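Local coordinates for protein esterase Rv0045c (Mycobacterium tuberculosis, PDB 6WYN) that hydrolyses carboxylic esters, preferring short, straight-chain alkyl esters, as a serine esterase of the alpha/beta hydrolase superfamily whose physiological substrate is unknown, at residues S210-A213 against M214-T218; G309-V312 against Q313-Q316; A121-D125 against G126-P130; R232-F235 against H236-R240. All blocks are in the same frame, centred on the assembly; numbering follows the deposited sequence.

Contact 1 of 4, residues S210-A213 against M214-T218; sequences SFQA and MLDLT
Gln212 and Asp216, one helical turn apart, join their side chains on the exposed flank of the first turns of helix 211-221. Gln212 NE2 donates to Asp216 OD1 over 2.8 Å in a nearly straight bond. The amide keeps this oxygen in its own plane, whereas the carboxylate is met from above its plane, the two flat groups being turned 52° against each other. Gln212 leaves the backbone with CG opposite N and then bends at chi2 (62°), which swings its amide forward along the helix, towards Asp216. Between them runs the main-chain bond from Asp216 N to Gln212 O, 2.7 Å long, so side chain and backbone link the same pair. The amide also passes Leu215, whose CD2 lies 3.9 Å from Gln212 OE1. Leu215 CD2 also meets Phe211 CE2 at 4.2 Å, obliquely to the ring. The helix starts at Ser210, the N-cap: its OG accepts from Ala213 N at 3.2 Å and thereby occupies one of the amides that lack a carbonyl in the preceding turn. Further on, Thr218 OG1 donates to Met214 O at 3.0 Å from above the carbonyl plane, a second bond on an oxygen already taken by Thr218 N. The polar pair thus lies on one flank and the apolar side chains on another. Phe211 and Leu215 pack on Arg231 of helix 227-237, Phe211 also reaches Val234 and sets its ring edge-to-face with Trp246, and Met214 rests on Trp246 and Trp248 of strand 246-248.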
loop_
_atom_site.group_PDB
_atom_site.type_symbol
_atom_site.label_atom_id
_atom_site.label_comp_id
_atom_site.label_asym_id
_atom_site.label_seq_id
_atom_site.Cartn_x
_atom_site.Cartn_y
_atom_site.Cartn_z
ATOM N N SER A 210 1.459 -16.075 20.479
ATOM C CA SER A 210 1.214 -14.764 21.105
ATOM C C SER A 210 1.282 -13.666 20.047
ATOM O O SER A 210 1.797 -13.924 18.929
ATOM C CB SER A 210 2.187 -14.522 22.221
ATOM O OG SER A 210 3.503 -14.420 21.709
ATOM N N PHE A 211 0.776 -12.497 20.420
ATOM C CA PHE A 211 0.992 -11.225 19.699
ATOM C C PHE A 211 2.507 -10.966 19.662
ATOM O O PHE A 211 3.008 -10.716 18.566
ATOM C CB PHE A 211 0.199 -10.093 20.364
ATOM C CG PHE A 211 0.421 -8.743 19.736
ATOM C CD1 PHE A 211 -0.302 -8.344 18.626
ATOM C CD2 PHE A 211 1.354 -7.865 20.257
ATOM C CE1 PHE A 211 -0.085 -7.100 18.044
ATOM C CE2 PHE A 211 1.572 -6.623 19.677
ATOM C CZ PHE A 211 0.845 -6.240 18.578
ATOM N N GLN A 212 3.196 -11.085 20.811
ATOM C CA GLN A 212 4.636 -10.747 20.967
ATOM C C GLN A 212 5.474 -11.487 19.921
ATOM O O GLN A 212 6.375 -10.886 19.381
ATOM C CB GLN A 212 5.121 -11.059 22.382
ATOM C CG GLN A 212 6.577 -10.659 22.632
ATOM C CD GLN A 212 6.772 -9.171 22.481
ATOM O OE1 GLN A 212 5.991 -8.377 22.996
ATOM N NE2 GLN A 212 7.804 -8.770 21.754
ATOM N N ALA A 213 5.155 -12.738 19.609
ATOM C CA ALA A 213 5.878 -13.583 18.627
ATOM C C ALA A 213 5.778 -13.011 17.201
ATOM O O ALA A 213 6.731 -13.161 16.368
ATOM C CB ALA A 213 5.294 -14.975 18.669
ATOM N N MET A 214 4.646 -12.399 16.870
ATOM C CA MET A 214 4.526 -11.712 15.560
ATOM C C MET A 214 5.347 -10.420 15.609
ATOM O O MET A 214 6.096 -10.140 14.658
ATOM C CB MET A 214 3.048 -11.447 15.267
ATOM C CG MET A 214 2.237 -12.744 15.270
ATOM S SD MET A 214 0.561 -12.418 14.709
ATOM C CE MET A 214 0.670 -12.961 13.014
ATOM N N LEU A 215 5.275 -9.714 16.740
ATOM C CA LEU A 215 6.058 -8.485 16.985
ATOM C C LEU A 215 7.569 -8.800 16.944
ATOM O O LEU A 215 8.277 -8.025 16.312
ATOM C CB LEU A 215 5.595 -7.873 18.300
ATOM C CG LEU A 215 6.268 -6.557 18.657
ATOM C CD1 LEU A 215 6.147 -5.532 17.552
ATOM C CD2 LEU A 215 5.714 -6.017 19.951
ATOM N N ASP A 216 8.009 -9.962 17.429
ATOM C CA ASP A 216 9.445 -10.378 17.469
ATOM C C ASP A 216 9.983 -10.536 16.044
ATOM O O ASP A 216 11.068 -10.039 15.763
ATOM C CB ASP A 216 9.616 -11.659 18.299
ATOM C CG ASP A 216 9.531 -11.432 19.813
ATOM O OD1 ASP A 216 9.696 -10.258 20.276
ATOM O OD2 ASP A 216 9.339 -12.437 20.547
ATOM N N LEU A 217 9.182 -11.147 15.168
ATOM C CA LEU A 217 9.436 -11.312 13.721
ATOM C C LEU A 217 9.578 -9.939 13.043
ATOM O O LEU A 217 10.524 -9.716 12.297
ATOM C CB LEU A 217 8.238 -12.113 13.205
ATOM C CG LEU A 217 8.556 -13.150 12.142
ATOM C CD1 LEU A 217 9.681 -14.074 12.611
ATOM C CD2 LEU A 217 7.294 -13.935 11.772
ATOM N N THR A 218 8.699 -8.993 13.352
ATOM C CA THR A 218 8.679 -7.643 12.731
ATOM C C THR A 218 9.870 -6.835 13.272
ATOM O O THR A 218 10.535 -6.114 12.516
ATOM C CB THR A 218 7.328 -7.008 13.039
ATOM O OG1 THR A 218 6.320 -7.917 12.589
ATOM C CG2 THR A 218 7.161 -5.664 12.398
#

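Contact 2 of 4, residues G309-V312 against Q313-Q316; sequences GHSV and QSDQ
Asp315 OD2 takes two bonds that tie the short helix 312-315 back to the loop before it. Gly309 N donates to Asp315 OD2 over 2.8 Å, on the lone pair pointing away from the other carboxylate oxygen, and a water donates to OD2 at 2.8 Å while accepting from Ser311 N. Both ends of the residue 309-311 backbone are therefore held by one carboxylate oxygen, directly and through the water. With CG opposite its carbonyl carbon (chi1 -62°), the Asp315 side chain lies alongside its own backbone N and faces the loop. Ser311 O is gripped in turn by two amides: Asp315 N comes in the carbonyl plane at 2.9 Å, and Ser314 N stands well above that plane. Ser311, the centre of an inverse gamma turn, occupies the N-cap position, yet its hydroxyl caps no amide. Turned opposite the backbone N, Ser311 OG lies 2.6 Å from Ser314 OG in a short hydroxyl-hydroxyl bond and is also bonded to Gln93 NE2. Gln313 folds back beside Ser311, but its NE2 is bonded to Thr97 OG1, and its buried OE1 has no polar partner in the model. His310, the probable catalytic histidine, sits on this braced loop, its ND1 bonded to Asp179 and its NE2 to the probable nucleophile Ser155, with Phe283 stacked on the ring. The chemistry implies that one carboxylate oxygen holds the backbone before and after His310, directly and through water, which probably steadies the loop and helps to place the imidazole within the triad.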
loop_
_atom_site.group_PDB
_atom_site.type_symbol
_atom_site.label_atom_id
_atom_site.label_comp_id
_atom_site.label_asym_id
_atom_site.label_seq_id
_atom_site.Cartn_x
_atom_site.Cartn_y
_atom_site.Cartn_z
ATOM N N GLY A 309 13.618 3.347 4.133
ATOM C CA GLY A 309 13.558 2.109 3.346
ATOM C C GLY A 309 12.394 2.149 2.354
ATOM O O GLY A 309 11.906 3.252 1.979
ATOM N N HIS A 310 12.000 0.963 1.913
ATOM C CA HIS A 310 11.006 0.676 0.856
ATOM C C HIS A 310 9.643 1.250 1.260
ATOM O O HIS A 310 8.998 1.854 0.419
ATOM C CB HIS A 310 10.996 -0.856 0.683
ATOM C CG HIS A 310 10.095 -1.338 -0.401
ATOM N ND1 HIS A 310 10.134 -0.795 -1.661
ATOM C CD2 HIS A 310 9.227 -2.375 -0.455
ATOM C CE1 HIS A 310 9.252 -1.400 -2.432
ATOM N NE2 HIS A 310 8.686 -2.376 -1.720
ATOM N N SER A 311 9.244 1.060 2.511
ATOM C CA SER A 311 7.934 1.528 3.037
ATOM C C SER A 311 8.071 2.959 3.549
ATOM O O SER A 311 8.190 3.187 4.783
ATOM C CB SER A 311 7.363 0.580 4.055
ATOM O OG SER A 311 6.008 0.938 4.278
ATOM N N VAL A 312 8.096 3.896 2.599
ATOM C CA VAL A 312 8.334 5.338 2.872
ATOM C C VAL A 312 7.225 5.830 3.822
ATOM O O VAL A 312 7.527 6.609 4.789
ATOM C CB VAL A 312 8.362 6.146 1.569
ATOM C CG1 VAL A 312 8.606 7.608 1.888
ATOM C CG2 VAL A 312 9.392 5.644 0.569
ATOM N N GLN A 313 5.983 5.367 3.619
ATOM C CA GLN A 313 4.860 5.775 4.485
ATOM C C GLN A 313 5.063 5.303 5.920
ATOM O O GLN A 313 4.424 5.921 6.833
ATOM C CB GLN A 313 3.521 5.298 3.919
ATOM C CG GLN A 313 3.298 3.798 4.039
ATOM C CD GLN A 313 3.792 3.032 2.835
ATOM O OE1 GLN A 313 4.600 3.536 2.038
ATOM N NE2 GLN A 313 3.329 1.780 2.703
ATOM N N SER A 314 5.836 4.255 6.157
ATOM C CA SER A 314 6.153 3.768 7.519
ATOM C C SER A 314 7.405 4.467 8.063
ATOM O O SER A 314 7.431 4.798 9.255
ATOM C CB SER A 314 6.338 2.273 7.551
ATOM O OG SER A 314 5.353 1.640 6.730
ATOM N N ASP A 315 8.445 4.658 7.255
ATOM C CA ASP A 315 9.753 5.128 7.782
ATOM C C ASP A 315 9.791 6.657 7.826
ATOM O O ASP A 315 10.330 7.172 8.739
ATOM C CB ASP A 315 10.907 4.606 6.953
ATOM C CG ASP A 315 11.017 3.095 6.944
ATOM O OD1 ASP A 315 10.277 2.415 7.696
ATOM O OD2 ASP A 315 11.806 2.589 6.119
ATOM N N GLN A 316 9.280 7.371 6.842
ATOM C CA GLN A 316 9.352 8.855 6.820
ATOM C C GLN A 316 8.005 9.419 6.399
ATOM O O GLN A 316 7.897 10.112 5.415
ATOM C CB GLN A 316 10.497 9.316 5.896
ATOM C CG GLN A 316 11.909 8.920 6.377
ATOM C CD GLN A 316 12.328 9.514 7.709
ATOM O OE1 GLN A 316 11.799 10.522 8.111
ATOM N NE2 GLN A 316 13.235 8.859 8.431
HETATM O O HOH W 1 10.850 0.207 4.888
#

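Contact 3 of 4, residues A121-D125 against G126-P130; sequences AWRED and GNYSP
A type I beta turn from Arg123 to Gly126, closed by Gly126 N on Arg123 O at 3.2 Å, reverses the chain, and Gly126 then leads on with a positive phi of 43° towards Tyr128. The Tyr128 side chain doubles back to the start of the turn, where its OH accepts from Arg123 N over 2.8 Å in an almost linear bond. The Arg123 side chain runs past the tyrosine in the opposite sense, CD lying 3.4 Å from Tyr128 CE1, and the guanidinium stands nearly perpendicular to the ring. From there Arg123 takes hold of Asp125 side-on, with NE reaching OD1 at 2.7 Å and NH1 reaching OD2 at 2.5 Å as a salt bridge. Both oxygens use the lone pairs on the side facing each other, so the two charged groups meet almost flat. Asp125 places CG between its backbone N and carbonyl carbon (chi1 69°), which brings the carboxylate over the outgoing chain. There OD1 receives a further bond from Asn127 N, 3.2 Å long and arriving from above the carboxylate plane. Asn127 continues the chain of bonds: its OD1 accepts from Ser129 N at 3.0 Å in an Asx turn, and its ND2 shares a water with Asp125 O. Beyond the turn, Tyr128 OH also bonds Asp251, Trp122 NE1 bonds Arg249 O, and Ser129 caps helix 130-144. The Asp125 charge is met by an arginine and a main-chain amide, while the tyrosine hydroxyl, accepting a hydrogen bond from Arg123 N, probably donates its own hydrogen to Asp251 and joins this turn to the chain around residue 251.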
loop_
_atom_site.group_PDB
_atom_site.type_symbol
_atom_site.label_atom_id
_atom_site.label_comp_id
_atom_site.label_asym_id
_atom_site.label_seq_id
_atom_site.Cartn_x
_atom_site.Cartn_y
_atom_site.Cartn_z
ATOM N N ALA A 121 -11.404 -9.858 0.657
ATOM C CA ALA A 121 -11.486 -11.328 0.462
ATOM C C ALA A 121 -10.133 -11.883 -0.029
ATOM O O ALA A 121 -9.452 -11.223 -0.841
ATOM C CB ALA A 121 -12.605 -11.666 -0.510
ATOM N N TRP A 122 -9.758 -13.043 0.464
ATOM C CA TRP A 122 -8.667 -13.867 -0.114
ATOM C C TRP A 122 -9.142 -14.524 -1.413
ATOM O O TRP A 122 -10.349 -14.488 -1.756
ATOM C CB TRP A 122 -8.173 -14.891 0.895
ATOM C CG TRP A 122 -7.413 -14.354 2.055
ATOM C CD1 TRP A 122 -7.308 -13.058 2.457
ATOM C CD2 TRP A 122 -6.659 -15.136 2.996
ATOM N NE1 TRP A 122 -6.545 -12.988 3.583
ATOM C CE2 TRP A 122 -6.111 -14.241 3.929
ATOM C CE3 TRP A 122 -6.360 -16.497 3.118
ATOM C CZ2 TRP A 122 -5.343 -14.662 5.012
ATOM C CZ3 TRP A 122 -5.543 -16.910 4.150
ATOM C CH2 TRP A 122 -5.069 -16.009 5.106
ATOM N N ARG A 123 -8.197 -15.004 -2.206
ATOM C CA ARG A 123 -8.502 -15.834 -3.407
ATOM C C ARG A 123 -7.842 -17.191 -3.234
ATOM O O ARG A 123 -6.719 -17.241 -2.709
ATOM C CB ARG A 123 -7.970 -15.209 -4.685
ATOM C CG ARG A 123 -8.370 -13.765 -4.910
ATOM C CD ARG A 123 -7.341 -13.251 -5.897
ATOM N NE ARG A 123 -7.328 -14.136 -7.064
ATOM C CZ ARG A 123 -8.143 -14.012 -8.100
ATOM N NH1 ARG A 123 -8.057 -14.885 -9.098
ATOM N NH2 ARG A 123 -9.026 -13.028 -8.132
ATOM N N GLU A 124 -8.531 -18.284 -3.560
ATOM C CA GLU A 124 -7.964 -19.635 -3.232
ATOM C C GLU A 124 -6.752 -19.887 -4.154
ATOM O O GLU A 124 -5.859 -20.676 -3.764
ATOM C CB GLU A 124 -9.031 -20.743 -3.294
ATOM C CG GLU A 124 -10.100 -20.669 -2.186
ATOM C CD GLU A 124 -9.692 -21.099 -0.774
ATOM O OE1 GLU A 124 -8.550 -20.813 -0.378
ATOM O OE2 GLU A 124 -10.527 -21.702 -0.049
ATOM N N ASP A 125 -6.708 -19.189 -5.305
ATOM C CA ASP A 125 -5.623 -19.296 -6.338
ATOM C C ASP A 125 -4.421 -18.414 -6.006
ATOM O O ASP A 125 -3.680 -18.108 -6.948
ATOM C CB ASP A 125 -6.172 -18.903 -7.703
ATOM C CG ASP A 125 -6.548 -17.460 -7.931
ATOM O OD1 ASP A 125 -6.287 -16.619 -7.067
ATOM O OD2 ASP A 125 -7.078 -17.202 -9.002
ATOM N N GLY A 126 -4.351 -17.896 -4.803
ATOM C CA GLY A 126 -3.293 -17.053 -4.189
ATOM C C GLY A 126 -2.711 -15.942 -5.068
ATOM O O GLY A 126 -1.509 -15.574 -4.819
ATOM N N ASN A 127 -3.502 -15.380 -5.985
ATOM C CA ASN A 127 -3.021 -14.465 -7.040
ATOM C C ASN A 127 -3.481 -12.992 -6.897
ATOM O O ASN A 127 -4.543 -12.564 -7.390
ATOM C CB ASN A 127 -3.404 -14.953 -8.443
ATOM C CG ASN A 127 -2.513 -14.303 -9.488
ATOM O OD1 ASN A 127 -2.461 -13.076 -9.511
ATOM N ND2 ASN A 127 -1.792 -15.082 -10.308
ATOM N N TYR A 128 -2.529 -12.162 -6.515
ATOM C CA TYR A 128 -2.773 -10.737 -6.235
ATOM C C TYR A 128 -1.964 -9.898 -7.223
ATOM O O TYR A 128 -1.303 -8.931 -6.800
ATOM C CB TYR A 128 -2.483 -10.593 -4.752
ATOM C CG TYR A 128 -3.268 -11.579 -3.937
ATOM C CD1 TYR A 128 -4.641 -11.532 -3.937
ATOM C CD2 TYR A 128 -2.653 -12.556 -3.166
ATOM C CE1 TYR A 128 -5.397 -12.418 -3.185
ATOM C CE2 TYR A 128 -3.395 -13.434 -2.382
ATOM C CZ TYR A 128 -4.782 -13.367 -2.405
ATOM O OH TYR A 128 -5.576 -14.244 -1.712
ATOM N N SER A 129 -2.069 -10.242 -8.511
ATOM C CA SER A 129 -1.372 -9.558 -9.623
ATOM C C SER A 129 -1.948 -8.172 -9.636
ATOM O O SER A 129 -3.136 -8.011 -9.343
ATOM C CB SER A 129 -1.517 -10.228 -11.021
ATOM O OG SER A 129 -2.767 -9.863 -11.649
ATOM N N PRO A 130 -1.149 -7.160 -10.060
ATOM C CA PRO A 130 -1.673 -5.827 -10.295
ATOM C C PRO A 130 -2.881 -5.844 -11.232
ATOM O O PRO A 130 -3.788 -5.069 -11.043
ATOM C CB PRO A 130 -0.497 -5.093 -10.962
ATOM C CG PRO A 130 0.729 -5.813 -10.452
ATOM C CD PRO A 130 0.305 -7.250 -10.294
HETATM O O HOH W 2 -3.181 -17.562 -10.075
#

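Contact 4 of 4, residues R232-F235 against H236-R240; sequences RGVF and HNSRR
The His236 ring carries Phe235 over one face: CD2 of the phenylalanine lies 3.4 Å above the imidazole plane, displaced towards its rim. The two rings are tilted at 50° with centroids 5.0 Å apart, an oblique pair in which Phe235 CD2 and CE2 approach His236 ND1 and CE1. His96 also stacks on this imidazole. Arg232, one turn earlier, runs beside His236 in the same direction; its CG comes 4.0 Å from NE2, and its guanidinium is nearly perpendicular to the ring. The charged end continues past the histidine to a salt bridge with Glu51 through NH1. His236 points CG away from its carbonyl carbon (chi1 -66°), which keeps the imidazole close to the preceding turn, CD2 being 3.3 Å from Arg232 O. His236 N donates to Arg232 O at 3.2 Å, the regular helical bond. Further along, the helical ladder weakens: Asn237 N makes two bent, weak bonds, to Gly233 O and Val234 O. Ser238 finishes the turn with its side chain, OG donating to Val234 O at 2.8 Å from above the carbonyl plane. A water donates to both Ser238 OG, at 2.7 Å, and Phe235 O, bridging the last turn to the residue that opens the strand. Asn237 sends its amide outward, ND2 to Gly92 O and OD1 to Asn94, its side chain about 8 Å from Gly91, a residue involved in substrate selectivity. The arrangement is that of a helix C-terminal end leading into a strand of a two-stranded antiparallel hairpin (238-240 with 246-248), in a region consistent with the inserted cap domain.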
loop_
_atom_site.group_PDB
_atom_site.type_symbol
_atom_site.label_atom_id
_atom_site.label_comp_id
_atom_site.label_asym_id
_atom_site.label_seq_id
_atom_site.Cartn_x
_atom_site.Cartn_y
_atom_site.Cartn_z
ATOM N N ARG A 232 2.026 -1.088 16.458
ATOM C CA ARG A 232 0.777 -0.573 15.834
ATOM C C ARG A 232 0.584 -1.275 14.488
ATOM O O ARG A 232 -0.554 -1.694 14.195
ATOM C CB ARG A 232 0.911 0.941 15.648
ATOM C CG ARG A 232 -0.284 1.629 15.006
ATOM C CD ARG A 232 -0.444 3.031 15.562
ATOM N NE ARG A 232 0.315 4.062 14.869
ATOM C CZ ARG A 232 1.487 4.553 15.260
ATOM N NH1 ARG A 232 2.071 4.095 16.355
ATOM N NH2 ARG A 232 2.077 5.497 14.550
ATOM N N GLY A 233 1.662 -1.408 13.713
ATOM C CA GLY A 233 1.588 -2.054 12.394
ATOM C C GLY A 233 1.157 -3.503 12.513
ATOM O O GLY A 233 0.260 -3.955 11.722
ATOM N N VAL A 234 1.719 -4.224 13.479
ATOM C CA VAL A 234 1.375 -5.652 13.712
ATOM C C VAL A 234 -0.087 -5.777 14.195
ATOM O O VAL A 234 -0.790 -6.631 13.683
ATOM C CB VAL A 234 2.352 -6.317 14.690
ATOM C CG1 VAL A 234 1.887 -7.715 15.085
ATOM C CG2 VAL A 234 3.769 -6.380 14.122
ATOM N N PHE A 235 -0.514 -4.982 15.168
ATOM C CA PHE A 235 -1.934 -4.911 15.593
ATOM C C PHE A 235 -2.900 -4.888 14.379
ATOM O O PHE A 235 -3.792 -5.746 14.251
ATOM C CB PHE A 235 -2.101 -3.668 16.446
ATOM C CG PHE A 235 -3.525 -3.394 16.814
ATOM C CD1 PHE A 235 -4.252 -4.334 17.529
ATOM C CD2 PHE A 235 -4.137 -2.217 16.421
ATOM C CE1 PHE A 235 -5.573 -4.083 17.871
ATOM C CE2 PHE A 235 -5.461 -1.972 16.758
ATOM C CZ PHE A 235 -6.167 -2.900 17.486
ATOM N N HIS A 236 -2.706 -3.969 13.442
ATOM C CA HIS A 236 -3.588 -3.809 12.246
ATOM C C HIS A 236 -3.436 -4.993 11.283
ATOM O O HIS A 236 -4.382 -5.302 10.550
ATOM C CB HIS A 236 -3.292 -2.499 11.531
ATOM C CG HIS A 236 -3.645 -1.317 12.339
ATOM N ND1 HIS A 236 -4.819 -1.260 13.046
ATOM C CD2 HIS A 236 -2.969 -0.165 12.566
ATOM C CE1 HIS A 236 -4.899 -0.079 13.618
ATOM N NE2 HIS A 236 -3.756 0.598 13.392
ATOM N N ASN A 237 -2.263 -5.619 11.252
ATOM C CA ASN A 237 -1.944 -6.613 10.204
ATOM C C ASN A 237 -2.196 -8.028 10.711
ATOM O O ASN A 237 -1.879 -8.989 9.976
ATOM C CB ASN A 237 -0.523 -6.470 9.703
ATOM C CG ASN A 237 -0.392 -6.700 8.220
ATOM O OD1 ASN A 237 -1.386 -6.697 7.473
ATOM N ND2 ASN A 237 0.845 -6.842 7.765
ATOM N N SER A 238 -2.720 -8.147 11.909
ATOM C CA SER A 238 -2.894 -9.445 12.597
ATOM C C SER A 238 -4.282 -9.548 13.264
ATOM O O SER A 238 -4.944 -8.508 13.433
ATOM C CB SER A 238 -1.763 -9.659 13.576
ATOM O OG SER A 238 -1.934 -8.945 14.776
ATOM N N ARG A 239 -4.677 -10.755 13.680
ATOM C CA ARG A 239 -5.887 -10.958 14.531
ATOM C C ARG A 239 -5.742 -12.180 15.439
ATOM O O ARG A 239 -5.072 -13.152 15.014
ATOM C CB ARG A 239 -7.128 -11.151 13.659
ATOM C CG ARG A 239 -7.141 -12.451 12.867
ATOM C CD ARG A 239 -8.053 -12.326 11.649
ATOM N NE ARG A 239 -8.142 -13.576 10.917
ATOM C CZ ARG A 239 -8.808 -14.667 11.327
ATOM N NH1 ARG A 239 -8.820 -15.748 10.571
ATOM N NH2 ARG A 239 -9.463 -14.682 12.479
ATOM N N ARG A 240 -6.426 -12.152 16.588
ATOM C CA ARG A 240 -6.448 -13.265 17.573
ATOM C C ARG A 240 -7.538 -14.282 17.202
ATOM O O ARG A 240 -8.679 -13.857 16.994
ATOM C CB ARG A 240 -6.689 -12.739 18.989
ATOM C CG ARG A 240 -6.292 -13.747 20.060
ATOM C CD ARG A 240 -6.990 -13.596 21.392
ATOM N NE ARG A 240 -6.275 -14.428 22.351
ATOM C CZ ARG A 240 -5.541 -13.992 23.378
ATOM N NH1 ARG A 240 -5.440 -12.699 23.649
ATOM N NH2 ARG A 240 -4.921 -14.868 24.152
HETATM O O HOH W 3 -3.918 -7.795 16.262
#

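Along the chain the order is contact 3, contact 1, contact 4, contact 2. Contacts 1 and 4 are close partners, their centres about 10 Å apart: helices 211-221 and 227-237 follow each other, and Phe211, Met214 and Thr218 pack against Val234, Phe235 and Ser238. Both fall between strands 174-178 and 273-278 of the main sheet, where an inserted cap would be expected. Contact 2 follows the last strand, 299-305, and carries the probable catalytic histidine, its centre about 18 Å from that of contact 4. Contact 3 leads into helix 130-144, about 25 Å from contact 2 between centres and across the middle of the chain. Cap-side packing and catalytic loop thus remain separate, without direct touch.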